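Local coordinates for protein beta-galactosidase (Marinomonas sp. ef1, PDB 6Y2K) that hydrolyses beta-galactosides as a cold-active GH42 beta-galactosidase that assembles into a hexamer, at residues 25-30 with 377-382; 297-302 with 310-315; 394-399 with 616-621; 629-634 with 651-656. All blocks are in the same frame, centred on the assembly; numbering follows the deposited sequence.

Overall arrangement
From the N terminus, residues 25-30 meet residues 377-382, so contact 1 closes a loop of nearly 350 residues holding most of the TIM barrel. Contact 2 is nested inside it, a short closure between helix 294-305 and the barrel strand that follows it, 310-315; the two centres lie about 20 Å apart. Contact 3 follows in series, bringing the end of helix 377-395, which contact 1 also uses, to the C-terminal antiparallel sheet. Contact 4 closes last, within that C-terminal region. Contacts 3 and 4 touch: Ala621 N meets Ala651 O at 2.8 Å in neighbouring strands, and Ser395 OG lies 2.8 Å from Lys654 NZ. None of the four loops cross.

Contact 1. Residues 25-30 with 377-382; sequences RRIGIQ and EAAKEA
Ile27 meets Ala379 and Ala382 through apolar contacts, with nothing polar exchanged between 25-30 and 377-382. Its CG2 branch reaches Ala382 CB at 3.8 Å, and the same methyl lies 4.0 Å from Ala379 O, a carbonyl already used by Thr383 OG1. The other branch stretches alongside: CD1 comes to 4.3 Å from Ala379 CB. This two-pronged grip follows from chi1 of -69°, which sets CG1 beside the backbone N and turns CG2 to the far side from it. The alanines, one helical turn apart, let the isoleucine come close to the helix backbone.

In the TIM barrel, helix 17-27 links the first two strands, while helix 377-395 comes after the eighth, so the contact joins the beginning of the ring to its end.

Backbone hydrogen bonds shape the isoleucine's own side. Helix 17-27 ends in a Schellman motif: Gly28, with positive phi, returns its N to Arg25 O at 3.0 Å, and the chain then enters strand 29-34. On the far helix, the Glu381 carboxylate accepts from Gly332 N and Arg335 N, whereas Glu377 OE2 bonds Gln552 NE2 of a second subunit.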
loop_
_atom_site.group_PDB
_atom_site.type_symbol
_atom_site.label_atom_id
_atom_site.label_comp_id
_atom_site.label_asym_id
_atom_site.label_seq_id
_atom_site.Cartn_x
_atom_site.Cartn_y
_atom_site.Cartn_z
ATOM N N ARG A 25 29.117 27.484 38.940
ATOM C CA ARG A 25 30.491 27.858 38.602
ATOM C C ARG A 25 31.290 26.633 38.137
ATOM O O ARG A 25 31.981 26.703 37.119
ATOM C CB ARG A 25 31.176 28.551 39.794
ATOM C CG ARG A 25 32.567 29.110 39.513
ATOM C CD ARG A 25 33.160 29.777 40.752
ATOM N NE ARG A 25 34.257 30.677 40.405
ATOM C CZ ARG A 25 34.882 31.470 41.269
ATOM N NH1 ARG A 25 34.524 31.486 42.547
ATOM N NH2 ARG A 25 35.868 32.251 40.853
ATOM N N ARG A 26 31.171 25.516 38.858
ATOM C CA ARG A 26 31.899 24.280 38.511
ATOM C C ARG A 26 31.595 23.803 37.094
ATOM O O ARG A 26 32.485 23.328 36.398
ATOM C CB ARG A 26 31.602 23.139 39.499
ATOM C CG ARG A 26 32.206 23.349 40.884
ATOM C CD ARG A 26 32.269 22.067 41.715
ATOM N NE ARG A 26 30.966 21.520 42.109
ATOM C CZ ARG A 26 30.217 21.932 43.140
ATOM N NH1 ARG A 26 29.053 21.327 43.386
ATOM N NH2 ARG A 26 30.597 22.942 43.928
ATOM N N ILE A 27 30.336 23.926 36.686
ATOM C CA ILE A 27 29.905 23.541 35.336
ATOM C C ILE A 27 30.507 24.452 34.258
ATOM O O ILE A 27 30.755 24.000 33.146
ATOM C CB ILE A 27 28.356 23.476 35.252
ATOM C CG1 ILE A 27 27.846 22.292 36.094
ATOM C CG2 ILE A 27 27.867 23.343 33.812
ATOM C CD1 ILE A 27 26.391 22.386 36.495
ATOM N N GLY A 28 30.767 25.709 34.592
ATOM C CA GLY A 28 31.210 26.714 33.619
ATOM C C GLY A 28 30.174 27.777 33.293
ATOM O O GLY A 28 30.381 28.580 32.372
ATOM N N ILE A 29 29.071 27.793 34.050
ATOM C CA ILE A 29 28.031 28.814 33.917
ATOM C C ILE A 29 28.602 30.167 34.348
ATOM O O ILE A 29 29.236 30.260 35.398
ATOM C CB ILE A 29 26.805 28.496 34.811
ATOM C CG1 ILE A 29 26.155 27.147 34.446
ATOM C CG2 ILE A 29 25.765 29.597 34.722
ATOM C CD1 ILE A 29 25.734 27.019 33.001
ATOM N N GLN A 30 28.369 31.204 33.541
ATOM C CA GLN A 30 28.828 32.569 33.838
ATOM C C GLN A 30 27.701 33.591 34.060
ATOM O O GLN A 30 27.953 34.643 34.679
ATOM C CB GLN A 30 29.745 33.063 32.716
ATOM C CG GLN A 30 31.052 32.294 32.601
ATOM C CD GLN A 30 31.955 32.850 31.518
ATOM O OE1 GLN A 30 32.121 32.253 30.452
ATOM N NE2 GLN A 30 32.539 34.011 31.785
ATOM N N GLU A 377 21.264 14.954 32.636
ATOM C CA GLU A 377 22.141 14.811 31.468
ATOM C C GLU A 377 22.766 16.128 30.984
ATOM O O GLU A 377 23.936 16.150 30.585
ATOM C CB GLU A 377 21.384 14.110 30.323
ATOM C CG GLU A 377 21.235 12.593 30.492
ATOM C CD GLU A 377 20.230 12.122 31.554
ATOM O OE1 GLU A 377 19.529 12.930 32.221
ATOM O OE2 GLU A 377 20.140 10.888 31.730
ATOM N N ALA A 378 22.007 17.221 31.030
ATOM C CA ALA A 378 22.513 18.512 30.538
ATOM C C ALA A 378 23.709 19.069 31.315
ATOM O O ALA A 378 24.498 19.834 30.755
ATOM C CB ALA A 378 21.408 19.554 30.493
ATOM N N ALA A 379 23.844 18.697 32.588
ATOM C CA ALA A 379 24.948 19.202 33.404
ATOM C C ALA A 379 26.300 18.745 32.852
ATOM O O ALA A 379 27.230 19.544 32.727
ATOM C CB ALA A 379 24.780 18.785 34.856
ATOM N N LYS A 380 26.382 17.474 32.466
ATOM C CA LYS A 380 27.607 16.910 31.897
ATOM C C LYS A 380 27.890 17.463 30.494
ATOM O O LYS A 380 29.043 17.761 30.172
ATOM C CB LYS A 380 27.533 15.384 31.848
ATOM C CG LYS A 380 27.481 14.708 33.221
ATOM C CD LYS A 380 26.051 14.538 33.753
ATOM C CE LYS A 380 25.998 13.536 34.906
ATOM N NZ LYS A 380 26.700 14.003 36.132
ATOM N N GLU A 381 26.842 17.616 29.676
ATOM C CA GLU A 381 27.001 18.155 28.313
ATOM C C GLU A 381 27.432 19.626 28.320
ATOM O O GLU A 381 28.288 20.024 27.522
ATOM C CB GLU A 381 25.724 17.949 27.474
ATOM C CG GLU A 381 25.377 16.470 27.283
ATOM C CD GLU A 381 24.331 16.173 26.206
ATOM O OE1 GLU A 381 24.176 16.961 25.257
ATOM O OE2 GLU A 381 23.668 15.112 26.303
ATOM N N ALA A 382 26.839 20.420 29.217
ATOM C CA ALA A 382 27.229 21.820 29.413
ATOM C C ALA A 382 28.694 21.945 29.845
ATOM O O ALA A 382 29.435 22.774 29.309
ATOM C CB ALA A 382 26.323 22.493 30.439
#

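Contact 2. Residues 297-302 with 310-315; sequences FHHDLY and LWIMEQ
Leu310 turns its CG to the side of CB remote from its own N (chi1 171°), which sends both methyls at the helix, while His299, with CG lying beside its backbone N (chi1 -62°), swings its ring over to Ile312. Both methyls settle against the helix around His299 O. CD2 comes to 3.5 Å from His299 O and 3.9 Å from His299 CB, and CD1 rests 3.9 Å from Tyr302 CB. Tyr302 gives only this root carbon to the contact; its ring leads off to where OH bonds Met244 O.

Helix 294-305 leads into the seventh strand, 310-315, of the TIM barrel; the axes of segments 297-302 and 310-312 approach to 8.7 Å, their N-to-C directions 139° apart. In clan GH-A enzymes the C-terminal end of this strand carries the catalytic nucleophile. Elsewhere the helix touches strand 453-456, through Phe297 and Leu301 on Ile455.

Two residues further along the strand, Ile312 crosses the His299 side chain at about a right angle, its CD1 3.6 Å from both ND1 and CE1 of the imidazole. That ring is held at both nitrogens, ND1 by Trp264 NE1 and NE2 by Glu340 OE1, which fixes its rotation and suggests that the proton sits on NE2. With an alanine at Leu310, the methyls lying against His299 and Tyr302 would be gone, and a gap would probably open between helix and strand.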
loop_
_atom_site.group_PDB
_atom_site.type_symbol
_atom_site.label_atom_id
_atom_site.label_comp_id
_atom_site.label_asym_id
_atom_site.label_seq_id
_atom_site.Cartn_x
_atom_site.Cartn_y
_atom_site.Cartn_z
ATOM N N PHE A 297 17.177 28.836 11.841
ATOM C CA PHE A 297 16.275 29.851 11.301
ATOM C C PHE A 297 16.101 31.015 12.276
ATOM O O PHE A 297 16.221 32.177 11.895
ATOM C CB PHE A 297 14.902 29.243 10.964
ATOM C CG PHE A 297 13.969 30.211 10.282
ATOM C CD1 PHE A 297 13.978 30.347 8.898
ATOM C CD2 PHE A 297 13.102 31.010 11.022
ATOM C CE1 PHE A 297 13.140 31.247 8.266
ATOM C CE2 PHE A 297 12.252 31.915 10.388
ATOM C CZ PHE A 297 12.268 32.026 9.012
ATOM N N HIS A 298 15.835 30.682 13.534
ATOM C CA HIS A 298 15.597 31.675 14.573
ATOM C C HIS A 298 16.876 32.366 15.065
ATOM O O HIS A 298 16.846 33.553 15.379
ATOM C CB HIS A 298 14.827 31.033 15.722
ATOM C CG HIS A 298 13.457 30.603 15.320
ATOM N ND1 HIS A 298 13.164 29.310 14.946
ATOM C CD2 HIS A 298 12.313 31.310 15.164
ATOM C CE1 HIS A 298 11.892 29.234 14.597
ATOM N NE2 HIS A 298 11.352 30.432 14.720
ATOM N N HIS A 299 17.990 31.644 15.120
ATOM C CA HIS A 299 19.268 32.275 15.464
ATOM C C HIS A 299 19.556 33.429 14.480
ATOM O O HIS A 299 19.920 34.525 14.893
ATOM C CB HIS A 299 20.432 31.293 15.404
ATOM C CG HIS A 299 20.337 30.150 16.363
ATOM N ND1 HIS A 299 19.882 30.287 17.652
ATOM C CD2 HIS A 299 20.693 28.851 16.226
ATOM C CE1 HIS A 299 19.948 29.119 18.270
ATOM N NE2 HIS A 299 20.430 28.227 17.422
ATOM N N ASP A 300 19.370 33.174 13.185
ATOM C CA ASP A 300 19.596 34.193 12.143
ATOM C C ASP A 300 18.560 35.333 12.160
ATOM O O ASP A 300 18.920 36.508 12.017
ATOM C CB ASP A 300 19.670 33.541 10.748
ATOM C CG ASP A 300 20.911 32.649 10.564
ATOM O OD1 ASP A 300 21.936 32.849 11.280
ATOM O OD2 ASP A 300 20.853 31.735 9.699
ATOM N N LEU A 301 17.287 34.994 12.329
ATOM C CA LEU A 301 16.229 36.006 12.460
ATOM C C LEU A 301 16.498 36.939 13.654
ATOM O O LEU A 301 16.454 38.167 13.521
ATOM C CB LEU A 301 14.861 35.328 12.613
ATOM C CG LEU A 301 13.628 36.168 12.961
ATOM C CD1 LEU A 301 13.251 37.115 11.834
ATOM C CD2 LEU A 301 12.471 35.234 13.283
ATOM N N TYR A 302 16.805 36.352 14.803
ATOM C CA TYR A 302 16.984 37.137 16.032
ATOM C C TYR A 302 18.345 37.841 16.130
ATOM O O TYR A 302 18.434 38.898 16.756
ATOM C CB TYR A 302 16.647 36.301 17.278
ATOM C CG TYR A 302 15.166 35.906 17.339
ATOM C CD1 TYR A 302 14.162 36.852 17.123
ATOM C CD2 TYR A 302 14.769 34.592 17.604
ATOM C CE1 TYR A 302 12.812 36.506 17.152
ATOM C CE2 TYR A 302 13.413 34.243 17.651
ATOM C CZ TYR A 302 12.440 35.207 17.428
ATOM O OH TYR A 302 11.082 34.917 17.471
ATOM N N LEU A 310 22.954 38.421 19.675
ATOM C CA LEU A 310 22.061 37.278 19.852
ATOM C C LEU A 310 22.445 36.532 21.110
ATOM O O LEU A 310 23.622 36.229 21.288
ATOM C CB LEU A 310 22.229 36.315 18.671
ATOM C CG LEU A 310 21.543 34.940 18.742
ATOM C CD1 LEU A 310 20.030 35.104 18.685
ATOM C CD2 LEU A 310 22.027 34.035 17.621
ATOM N N TRP A 311 21.459 36.245 21.965
ATOM C CA TRP A 311 21.576 35.271 23.047
ATOM C C TRP A 311 20.498 34.200 22.874
ATOM O O TRP A 311 19.489 34.423 22.201
ATOM C CB TRP A 311 21.348 35.900 24.429
ATOM C CG TRP A 311 22.311 36.964 24.891
ATOM C CD1 TRP A 311 23.453 37.385 24.285
ATOM C CD2 TRP A 311 22.200 37.720 26.100
ATOM N NE1 TRP A 311 24.057 38.375 25.024
ATOM C CE2 TRP A 311 23.308 38.595 26.152
ATOM C CE3 TRP A 311 21.266 37.747 27.140
ATOM C CZ2 TRP A 311 23.506 39.499 27.209
ATOM C CZ3 TRP A 311 21.461 38.652 28.199
ATOM C CH2 TRP A 311 22.582 39.507 28.223
ATOM N N ILE A 312 20.714 33.042 23.490
ATOM C CA ILE A 312 19.644 32.084 23.722
ATOM C C ILE A 312 19.384 32.173 25.226
ATOM O O ILE A 312 20.216 31.746 26.021
ATOM C CB ILE A 312 20.026 30.643 23.298
ATOM C CG1 ILE A 312 19.918 30.467 21.772
ATOM C CG2 ILE A 312 19.087 29.617 23.944
ATOM C CD1 ILE A 312 20.775 31.387 20.933
ATOM N N MET A 313 18.255 32.769 25.609
ATOM C CA MET A 313 17.902 32.923 27.021
ATOM C C MET A 313 17.442 31.614 27.648
ATOM O O MET A 313 17.663 31.403 28.834
ATOM C CB MET A 313 16.806 33.973 27.198
ATOM C CG MET A 313 16.555 34.397 28.636
ATOM S SD MET A 313 17.985 35.269 29.325
ATOM C CE MET A 313 17.748 36.872 28.586
ATOM N N GLU A 314 16.783 30.756 26.864
ATOM C CA GLU A 314 16.272 29.469 27.353
ATOM C C GLU A 314 16.583 28.356 26.348
ATOM O O GLU A 314 16.049 28.349 25.236
ATOM C CB GLU A 314 14.754 29.532 27.595
ATOM C CG GLU A 314 14.280 30.615 28.567
ATOM C CD GLU A 314 12.773 30.661 28.740
ATOM O OE1 GLU A 314 12.092 29.723 28.283
ATOM O OE2 GLU A 314 12.250 31.640 29.339
ATOM N N GLN A 315 17.458 27.430 26.739
ATOM C CA GLN A 315 17.817 26.278 25.905
ATOM C C GLN A 315 17.300 24.992 26.530
ATOM O O GLN A 315 17.547 24.729 27.723
ATOM C CB GLN A 315 19.338 26.183 25.749
ATOM C CG GLN A 315 19.820 25.069 24.822
ATOM C CD GLN A 315 19.328 25.250 23.394
ATOM O OE1 GLN A 315 19.666 26.237 22.736
ATOM N NE2 GLN A 315 18.534 24.295 22.906
#

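Contact 3. Residues 394-399 with 616-621; sequences ESIGLD and GNVIFA
Ile396 carries the apolar part of this contact, putting its CD1 3.9 Å from Val618 CG2. The two side chains meet at about a right angle, one methyl of each doing the touching. The isoleucine reaches across because CG1 occupies the crowded position between backbone N and carbonyl carbon (chi1 65°) and then extends fully to CD1. Val618 uses its other branch within its own sheet: CG1 sits 3.5 Å above the Phe620 ring plane, toward the rim.

A polar atom is met only loosely. The CG2 methyl of Ile396 lies 4.2 Å from Asn617 OD1, a van der Waals approach to the amide oxygen at the margin of the contact.

Hydrogen bonds within each side frame the contact. Helix 377-395 ends just before the isoleucine in a Schellman motif, where Gly397 N returns to Glu394 O at 3.2 Å and Leu398 N to Ala393 O. A few residues on, Asp399 N-caps helix 400-404 by a side-chain bond, its OD1 accepting from Glu402 N. Strand 618-623 is meanwhile bonded on both flanks, with Ile619 pairing to Trp653 and Phe620 to Arg613.

With methyl groups doing most of the work over only 99 Å² of buried surface, the link between the helix end and the C-terminal sheet depends on shape and little on direction; a directional tie nearby is the hydrogen bond between Ser395 OG and Lys654 NZ.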
loop_
_atom_site.group_PDB
_atom_site.type_symbol
_atom_site.label_atom_id
_atom_site.label_comp_id
_atom_site.label_asym_id
_atom_site.label_seq_id
_atom_site.Cartn_x
_atom_site.Cartn_y
_atom_site.Cartn_z
ATOM N N GLU A 394 42.072 28.556 22.567
ATOM C CA GLU A 394 43.518 28.343 22.577
ATOM C C GLU A 394 44.067 27.957 21.198
ATOM O O GLU A 394 45.114 28.468 20.797
ATOM C CB GLU A 394 43.920 27.289 23.612
ATOM C CG GLU A 394 45.421 27.015 23.630
ATOM C CD GLU A 394 45.909 26.335 24.896
ATOM O OE1 GLU A 394 45.193 25.450 25.426
ATOM O OE2 GLU A 394 47.027 26.677 25.354
ATOM N N SER A 395 43.367 27.070 20.487
ATOM C CA SER A 395 43.805 26.622 19.155
ATOM C C SER A 395 43.929 27.756 18.149
ATOM O O SER A 395 44.836 27.738 17.315
ATOM C CB SER A 395 42.872 25.538 18.594
ATOM O OG SER A 395 43.253 25.155 17.279
ATOM N N ILE A 396 43.032 28.735 18.221
ATOM C CA ILE A 396 43.078 29.880 17.298
ATOM C C ILE A 396 43.668 31.158 17.922
ATOM O O ILE A 396 43.567 32.230 17.331
ATOM C CB ILE A 396 41.698 30.149 16.630
ATOM C CG1 ILE A 396 40.633 30.584 17.649
ATOM C CG2 ILE A 396 41.239 28.910 15.879
ATOM C CD1 ILE A 396 39.295 30.945 17.038
ATOM N N GLY A 397 44.297 31.040 19.093
ATOM C CA GLY A 397 45.036 32.151 19.714
ATOM C C GLY A 397 44.218 33.350 20.160
ATOM O O GLY A 397 44.694 34.493 20.093
ATOM N N LEU A 398 42.994 33.100 20.619
ATOM C CA LEU A 398 42.081 34.162 21.037
ATOM C C LEU A 398 41.730 34.006 22.503
ATOM O O LEU A 398 41.734 32.889 23.029
ATOM C CB LEU A 398 40.794 34.113 20.212
ATOM C CG LEU A 398 40.908 34.378 18.710
ATOM C CD1 LEU A 398 39.518 34.420 18.092
ATOM C CD2 LEU A 398 41.672 35.662 18.412
ATOM N N ASP A 399 41.452 35.131 23.162
ATOM C CA ASP A 399 40.825 35.103 24.495
ATOM C C ASP A 399 39.296 35.035 24.336
ATOM O O ASP A 399 38.771 35.211 23.227
ATOM C CB ASP A 399 41.274 36.286 25.388
ATOM C CG ASP A 399 40.887 37.658 24.843
ATOM O OD1 ASP A 399 39.875 37.804 24.123
ATOM O OD2 ASP A 399 41.604 38.626 25.174
ATOM N N GLY A 616 34.210 33.636 10.578
ATOM C CA GLY A 616 35.565 33.966 10.138
ATOM C C GLY A 616 36.296 32.740 9.617
ATOM O O GLY A 616 35.861 32.116 8.651
ATOM N N ASN A 617 37.370 32.376 10.314
ATOM C CA ASN A 617 38.227 31.238 9.976
ATOM C C ASN A 617 37.799 29.918 10.640
ATOM O O ASN A 617 38.479 28.905 10.494
ATOM C CB ASN A 617 39.714 31.559 10.293
ATOM C CG ASN A 617 40.034 31.590 11.792
ATOM O OD1 ASN A 617 40.941 30.898 12.248
ATOM N ND2 ASN A 617 39.314 32.407 12.551
ATOM N N VAL A 618 36.682 29.922 11.378
ATOM C CA VAL A 618 36.191 28.710 12.064
ATOM C C VAL A 618 35.006 28.113 11.283
ATOM O O VAL A 618 34.109 28.855 10.858
ATOM C CB VAL A 618 35.781 29.007 13.524
ATOM C CG1 VAL A 618 35.346 27.733 14.248
ATOM C CG2 VAL A 618 36.928 29.677 14.269
ATOM N N ILE A 619 35.044 26.790 11.080
ATOM C CA ILE A 619 33.986 26.039 10.392
ATOM C C ILE A 619 33.315 25.136 11.420
ATOM O O ILE A 619 33.994 24.337 12.069
ATOM C CB ILE A 619 34.535 25.128 9.263
ATOM C CG1 ILE A 619 35.561 25.842 8.378
ATOM C CG2 ILE A 619 33.397 24.621 8.389
ATOM C CD1 ILE A 619 34.949 26.819 7.407
ATOM N N PHE A 620 31.995 25.254 11.573
ATOM C CA PHE A 620 31.238 24.415 12.513
ATOM C C PHE A 620 30.426 23.425 11.691
ATOM O O PHE A 620 29.698 23.837 10.803
ATOM C CB PHE A 620 30.285 25.259 13.377
ATOM C CG PHE A 620 30.958 26.370 14.164
ATOM C CD1 PHE A 620 31.274 27.581 13.561
ATOM C CD2 PHE A 620 31.239 26.215 15.521
ATOM C CE1 PHE A 620 31.881 28.609 14.284
ATOM C CE2 PHE A 620 31.838 27.238 16.249
ATOM C CZ PHE A 620 32.165 28.437 15.630
ATOM N N ALA A 621 30.552 22.129 11.977
ATOM C CA ALA A 621 29.774 21.104 11.282
ATOM C C ALA A 621 28.930 20.333 12.282
ATOM O O ALA A 621 29.388 20.056 13.384
ATOM C CB ALA A 621 30.688 20.158 10.535
#

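Contact 4. Residues 629-634 with 651-656; sequences VVFEPQ and AIWKKQ
Pro633 and Trp653 stand with their CA atoms 8.0 Å apart, too far for the two backbones to pair, so side chains and one water span the interval. The proline lies over one face of the indole: CD sits 3.4 Å from the centroid of the Trp653 six-membered ring, 14° off its normal, a CH-pi contact. Proline CG lies toward the five-membered ring, 3.5 Å from Trp653 CD2. With CG beside the backbone N (chi1 -61°), Trp653 turns its indole across to the proline ring.

Beyond the proline, the contacts move to the rim. Glu632 CG comes within 4.2 Å of Trp653 CH2, while the Phe631 ring meets NE1 at its edge, CD2 being 4.3 Å away. Water 1 lies in the plane of both aromatic rings; it accepts from Trp653 NE1 at 3.0 Å and donates to Phe631 O at the same length, so the indole N-H is satisfied. A leucine in place of Trp653 would probably strip Pro633 of its aromatic platform and leave the water without the N-H that holds it.

Strand 649-655 belongs to the antiparallel C-terminal sheet, between strands 618-623 and 636-640. The 629-634 segment packs across one face of it, and Val630 also makes backbone hydrogen bonds to a third subunit, an arrangement consistent with the small all-beta C-terminal domain of GH42 enzymes, here in touch with another subunit.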
loop_
_atom_site.group_PDB
_atom_site.type_symbol
_atom_site.label_atom_id
_atom_site.label_comp_id
_atom_site.label_asym_id
_atom_site.label_seq_id
_atom_site.Cartn_x
_atom_site.Cartn_y
_atom_site.Cartn_z
ATOM N N VAL A 629 28.438 10.142 9.458
ATOM C CA VAL A 629 28.683 10.608 8.095
ATOM C C VAL A 629 29.977 11.395 8.080
ATOM O O VAL A 629 30.347 12.015 9.072
ATOM C CB VAL A 629 27.537 11.480 7.529
ATOM C CG1 VAL A 629 26.232 10.704 7.496
ATOM C CG2 VAL A 629 27.352 12.750 8.333
ATOM N N VAL A 630 30.648 11.376 6.939
ATOM C CA VAL A 630 31.929 12.027 6.789
ATOM C C VAL A 630 31.715 13.445 6.272
ATOM O O VAL A 630 31.003 13.667 5.281
ATOM C CB VAL A 630 32.854 11.191 5.878
ATOM C CG1 VAL A 630 34.143 11.932 5.560
ATOM C CG2 VAL A 630 33.151 9.858 6.560
ATOM N N PHE A 631 32.294 14.407 6.989
ATOM C CA PHE A 631 32.400 15.785 6.510
ATOM C C PHE A 631 33.850 16.234 6.665
ATOM O O PHE A 631 34.398 16.219 7.763
ATOM C CB PHE A 631 31.468 16.740 7.274
ATOM C CG PHE A 631 31.674 18.181 6.908
ATOM C CD1 PHE A 631 31.162 18.683 5.726
ATOM C CD2 PHE A 631 32.446 19.021 7.717
ATOM C CE1 PHE A 631 31.382 20.002 5.358
ATOM C CE2 PHE A 631 32.668 20.337 7.359
ATOM C CZ PHE A 631 32.136 20.830 6.179
ATOM N N GLU A 632 34.452 16.638 5.553
ATOM C CA GLU A 632 35.832 17.093 5.526
ATOM C C GLU A 632 35.895 18.359 4.681
ATOM O O GLU A 632 35.836 18.283 3.452
ATOM C CB GLU A 632 36.739 16.014 4.936
ATOM C CG GLU A 632 38.217 16.383 4.924
ATOM C CD GLU A 632 39.096 15.333 4.260
ATOM O OE1 GLU A 632 38.565 14.449 3.543
ATOM O OE2 GLU A 632 40.331 15.396 4.461
ATOM N N PRO A 633 36.011 19.530 5.332
ATOM C CA PRO A 633 36.178 20.752 4.554
ATOM C C PRO A 633 37.593 20.808 3.982
ATOM O O PRO A 633 38.509 20.201 4.540
ATOM C CB PRO A 633 35.928 21.863 5.577
ATOM C CG PRO A 633 36.263 21.258 6.900
ATOM C CD PRO A 633 36.174 19.766 6.779
ATOM N N GLN A 634 37.754 21.489 2.853
ATOM C CA GLN A 634 39.069 21.603 2.222
ATOM C C GLN A 634 39.883 22.711 2.898
ATOM O O GLN A 634 39.316 23.684 3.391
ATOM C CB GLN A 634 38.931 21.832 0.709
ATOM C CG GLN A 634 38.400 23.201 0.291
ATOM C CD GLN A 634 37.814 23.228 -1.120
ATOM O OE1 GLN A 634 37.382 22.201 -1.660
ATOM N NE2 GLN A 634 37.794 24.416 -1.723
ATOM N N ALA A 651 31.553 18.858 14.904
ATOM C CA ALA A 651 32.988 19.002 14.657
ATOM C C ALA A 651 33.298 20.456 14.325
ATOM O O ALA A 651 32.482 21.146 13.705
ATOM C CB ALA A 651 33.447 18.082 13.538
ATOM N N ILE A 652 34.478 20.909 14.749
ATOM C CA ILE A 652 34.920 22.289 14.550
ATOM C C ILE A 652 36.318 22.271 13.920
ATOM O O ILE A 652 37.226 21.614 14.436
ATOM C CB ILE A 652 34.935 23.087 15.875
ATOM C CG1 ILE A 652 33.555 22.978 16.559
ATOM C CG2 ILE A 652 35.325 24.543 15.613
ATOM C CD1 ILE A 652 33.431 23.714 17.867
ATOM N N TRP A 653 36.456 22.994 12.810
ATOM C CA TRP A 653 37.676 23.056 12.015
ATOM C C TRP A 653 38.128 24.513 11.914
ATOM O O TRP A 653 37.301 25.424 11.987
ATOM C CB TRP A 653 37.419 22.542 10.589
ATOM C CG TRP A 653 36.969 21.103 10.464
ATOM C CD1 TRP A 653 35.758 20.571 10.842
ATOM C CD2 TRP A 653 37.709 20.028 9.877
ATOM N NE1 TRP A 653 35.718 19.224 10.549
ATOM C CE2 TRP A 653 36.905 18.866 9.960
ATOM C CE3 TRP A 653 38.986 19.930 9.303
ATOM C CZ2 TRP A 653 37.333 17.625 9.480
ATOM C CZ3 TRP A 653 39.415 18.691 8.821
ATOM C CH2 TRP A 653 38.586 17.555 8.917
ATOM N N LYS A 654 39.429 24.723 11.721
ATOM C CA LYS A 654 39.973 26.051 11.426
ATOM C C LYS A 654 40.608 26.069 10.039
ATOM O O LYS A 654 41.282 25.115 9.651
ATOM C CB LYS A 654 40.979 26.506 12.493
ATOM C CG LYS A 654 42.202 25.625 12.690
ATOM C CD LYS A 654 43.084 26.190 13.799
ATOM C CE LYS A 654 44.302 25.314 14.061
ATOM N NZ LYS A 654 45.060 25.745 15.273
ATOM N N LYS A 655 40.371 27.146 9.294
ATOM C CA LYS A 655 40.952 27.309 7.969
ATOM C C LYS A 655 42.473 27.456 8.078
ATOM O O LYS A 655 42.969 28.056 9.036
ATOM C CB LYS A 655 40.356 28.525 7.266
ATOM C CG LYS A 655 38.888 28.357 6.921
ATOM C CD LYS A 655 38.341 29.604 6.255
ATOM C CE LYS A 655 36.828 29.558 6.153
ATOM N NZ LYS A 655 36.293 30.793 5.522
ATOM N N GLN A 656 43.198 26.882 7.118
ATOM C CA GLN A 656 44.670 26.917 7.116
ATOM C C GLN A 656 45.171 28.228 6.522
ATOM O O GLN A 656 44.572 28.763 5.590
ATOM C CB GLN A 656 45.244 25.732 6.333
ATOM C CG GLN A 656 45.066 24.388 7.035
ATOM C CD GLN A 656 45.355 23.182 6.143
ATOM O OE1 GLN A 656 45.577 23.311 4.934
ATOM N NE2 GLN A 656 45.347 21.994 6.744
HETATM O O HOH W 1 33.917 16.845 10.624
#